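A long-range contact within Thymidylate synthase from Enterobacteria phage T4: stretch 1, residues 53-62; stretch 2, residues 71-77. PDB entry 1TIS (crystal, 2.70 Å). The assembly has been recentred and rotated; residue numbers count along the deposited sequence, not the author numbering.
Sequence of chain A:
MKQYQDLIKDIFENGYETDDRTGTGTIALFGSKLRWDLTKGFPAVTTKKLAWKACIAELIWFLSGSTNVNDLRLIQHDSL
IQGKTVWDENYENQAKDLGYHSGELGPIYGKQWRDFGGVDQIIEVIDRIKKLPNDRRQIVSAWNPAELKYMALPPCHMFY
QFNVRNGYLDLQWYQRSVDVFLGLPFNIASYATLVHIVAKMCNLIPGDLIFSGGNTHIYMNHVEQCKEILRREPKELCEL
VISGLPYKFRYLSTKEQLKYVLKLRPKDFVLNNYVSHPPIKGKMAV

Stretch 1, residues 53-62: KACIAELIWF
Stretch 2 (71-77) DLRLIQH

The most distinctive feature is a CH-pi contact. Leu72 CB lies 3.6 Å from the centroid of the five-membered ring of Trp61 (CG, CD1, NE1, CE2, CD2), 3° off the ring normal. Trp61 has chi1 t (171°) and chi2 65°, with Leu72 CB over one ring face. Asp71 CB and Ile75 CD1 sit at the ring edge; Trp61 NE1 to Asp71 CB is 3.8 Å.

Both stretches are helical throughout. Most phi/psi pairs lie near -70/-35; His77 departs at -101/0. The first helix runs on past Phe62, and the second begins before Asp71. Their axes approach to 8.9 Å, with 131° between the N-to-C directions. The register pairs Trp61 with Leu72 (CA to CA 5.8 Å) and Ala57 with Gln76 (CA to CA 5.4 Å).

Ala57 points toward the second helix. Ala57 CB lies 3.2 Å from Gln76 CG, a short contact for two carbons. Gln76 (chi1 m, chi2 t, chi3 2°) starts sideways, but its end comes nearer, and Gln76 NE2 lies 3.1 Å from Ala54 CB, also a close approach, and not a hydrogen bond. Leu72 (chi1 t, chi2 p) places CD1 3.5 Å from Ala57 O.

Ile75 (m, t) packs its CD1 3.8 Å from Trp61 CB and 4.2 Å from Ile60 CG2. Ile60 is also m, t.

No hydrogen bond crosses the contact. The two stretches bury 433 Å², both sides summed.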

# COMPACT_ATOMS: atom_id res chain seq x y z
N LYS A 53 17.75 4.77 -19.73
CA LYS A 53 18.39 6.08 -19.43
C LYS A 53 17.45 7.20 -18.92
O LYS A 53 17.79 8.02 -18.06
CB LYS A 53 19.10 6.63 -20.67
CG LYS A 53 19.58 5.71 -21.83
CD LYS A 53 18.54 5.20 -22.85
CE LYS A 53 17.44 6.23 -23.21
NZ LYS A 53 17.94 7.51 -23.72
N ALA A 54 16.23 7.26 -19.48
CA ALA A 54 15.17 8.17 -19.04
C ALA A 54 14.43 7.62 -17.84
O ALA A 54 13.73 8.36 -17.16
CB ALA A 54 14.11 8.37 -20.09
N CYS A 55 14.50 6.33 -17.56
CA CYS A 55 13.97 5.80 -16.32
C CYS A 55 14.89 6.13 -15.13
O CYS A 55 14.44 6.43 -14.01
CB CYS A 55 13.79 4.31 -16.49
SG CYS A 55 13.58 3.63 -14.84
N ILE A 56 16.20 6.11 -15.40
CA ILE A 56 17.26 6.39 -14.44
C ILE A 56 17.24 7.87 -14.12
O ILE A 56 17.52 8.28 -12.99
CB ILE A 56 18.62 5.95 -15.09
CG1 ILE A 56 18.59 4.46 -15.29
CG2 ILE A 56 19.81 6.25 -14.22
CD1 ILE A 56 18.30 3.60 -14.02
N ALA A 57 16.88 8.70 -15.10
CA ALA A 57 16.87 10.15 -14.92
C ALA A 57 15.67 10.72 -14.22
O ALA A 57 15.73 11.81 -13.66
CB ALA A 57 16.90 10.91 -16.21
N GLU A 58 14.58 9.98 -14.31
CA GLU A 58 13.38 10.34 -13.62
C GLU A 58 13.64 10.01 -12.17
O GLU A 58 13.36 10.88 -11.35
CB GLU A 58 12.21 9.55 -14.11
CG GLU A 58 11.00 9.90 -13.30
CD GLU A 58 9.76 9.29 -13.88
OE1 GLU A 58 9.33 9.79 -14.91
OE2 GLU A 58 9.24 8.32 -13.32
N LEU A 59 14.17 8.82 -11.84
CA LEU A 59 14.43 8.46 -10.46
C LEU A 59 15.35 9.47 -9.81
O LEU A 59 15.04 9.90 -8.69
CB LEU A 59 15.07 7.09 -10.35
CG LEU A 59 15.78 6.65 -9.04
CD1 LEU A 59 14.77 6.31 -7.95
CD2 LEU A 59 16.69 5.48 -9.36
N ILE A 60 16.44 9.91 -10.42
CA ILE A 60 17.33 10.83 -9.72
C ILE A 60 16.66 12.17 -9.43
O ILE A 60 16.79 12.74 -8.35
CB ILE A 60 18.59 10.99 -10.58
CG1 ILE A 60 19.32 9.62 -10.67
CG2 ILE A 60 19.44 12.14 -10.00
CD1 ILE A 60 20.15 9.33 -11.94
N TRP A 61 15.89 12.64 -10.42
CA TRP A 61 15.16 13.89 -10.37
C TRP A 61 14.15 13.83 -9.23
O TRP A 61 14.11 14.71 -8.36
CB TRP A 61 14.54 14.05 -11.77
CG TRP A 61 13.54 15.16 -11.97
CD1 TRP A 61 13.93 16.46 -11.87
CD2 TRP A 61 12.20 15.01 -12.20
NE1 TRP A 61 12.83 17.15 -12.03
CE2 TRP A 61 11.78 16.32 -12.23
CE3 TRP A 61 11.29 14.00 -12.38
CZ2 TRP A 61 10.45 16.64 -12.44
CZ3 TRP A 61 9.96 14.32 -12.59
CH2 TRP A 61 9.54 15.62 -12.63
N PHE A 62 13.41 12.73 -9.19
CA PHE A 62 12.49 12.38 -8.11
C PHE A 62 13.18 12.58 -6.77
O PHE A 62 12.72 13.36 -5.94
CB PHE A 62 12.07 10.92 -8.32
CG PHE A 62 10.90 10.65 -9.25
CD1 PHE A 62 10.41 11.62 -10.10
CD2 PHE A 62 10.23 9.46 -9.15
CE1 PHE A 62 9.27 11.39 -10.83
CE2 PHE A 62 9.09 9.23 -9.87
CZ PHE A 62 8.61 10.20 -10.71
N ASP A 71 14.57 20.61 -15.22
CA ASP A 71 15.60 20.02 -14.39
C ASP A 71 15.87 18.59 -14.81
O ASP A 71 17.03 18.17 -14.87
CB ASP A 71 15.20 20.02 -12.94
CG ASP A 71 15.15 21.41 -12.32
OD1 ASP A 71 16.17 22.10 -12.32
OD2 ASP A 71 14.08 21.76 -11.84
N LEU A 72 14.79 17.88 -15.13
CA LEU A 72 14.86 16.50 -15.55
C LEU A 72 15.64 16.55 -16.87
O LEU A 72 16.62 15.81 -17.01
CB LEU A 72 13.41 15.98 -15.65
CG LEU A 72 12.98 14.75 -16.44
CD1 LEU A 72 13.77 13.51 -16.06
CD2 LEU A 72 11.53 14.46 -16.13
N ARG A 73 15.32 17.49 -17.79
CA ARG A 73 16.07 17.63 -19.03
C ARG A 73 17.56 17.75 -18.77
O ARG A 73 18.37 17.06 -19.42
CB ARG A 73 15.72 18.87 -19.82
CG ARG A 73 14.43 18.81 -20.57
CD ARG A 73 14.38 19.97 -21.53
NE ARG A 73 13.09 19.95 -22.18
CZ ARG A 73 12.08 20.75 -21.80
NH1 ARG A 73 12.21 21.67 -20.84
NH2 ARG A 73 10.92 20.62 -22.44
N LEU A 74 17.95 18.57 -17.78
CA LEU A 74 19.34 18.72 -17.41
C LEU A 74 19.95 17.36 -17.02
O LEU A 74 21.03 17.03 -17.50
CB LEU A 74 19.35 19.77 -16.29
CG LEU A 74 20.55 20.30 -15.50
CD1 LEU A 74 20.84 19.28 -14.43
CD2 LEU A 74 21.74 20.64 -16.38
N ILE A 75 19.28 16.50 -16.24
CA ILE A 75 19.90 15.27 -15.76
C ILE A 75 20.07 14.29 -16.91
O ILE A 75 21.11 13.62 -17.09
CB ILE A 75 19.00 14.69 -14.60
CG1 ILE A 75 18.93 15.69 -13.45
CG2 ILE A 75 19.59 13.40 -14.02
CD1 ILE A 75 18.04 15.36 -12.25
N GLN A 76 19.04 14.20 -17.75
CA GLN A 76 19.10 13.20 -18.80
C GLN A 76 20.04 13.64 -19.90
O GLN A 76 20.90 12.92 -20.37
CB GLN A 76 17.81 12.93 -19.56
CG GLN A 76 16.50 12.59 -18.90
CD GLN A 76 15.60 11.83 -19.85
OE1 GLN A 76 15.98 11.52 -20.97
NE2 GLN A 76 14.40 11.44 -19.47
N HIS A 77 19.73 14.87 -20.32
CA HIS A 77 20.28 15.48 -21.50
C HIS A 77 21.40 16.50 -21.33
O HIS A 77 21.88 17.04 -22.32
CB HIS A 77 19.10 16.08 -22.27
CG HIS A 77 18.27 15.01 -23.01
ND1 HIS A 77 16.94 14.87 -23.10
CD2 HIS A 77 18.85 13.97 -23.71
CE1 HIS A 77 16.68 13.82 -23.81
NE2 HIS A 77 17.84 13.30 -24.16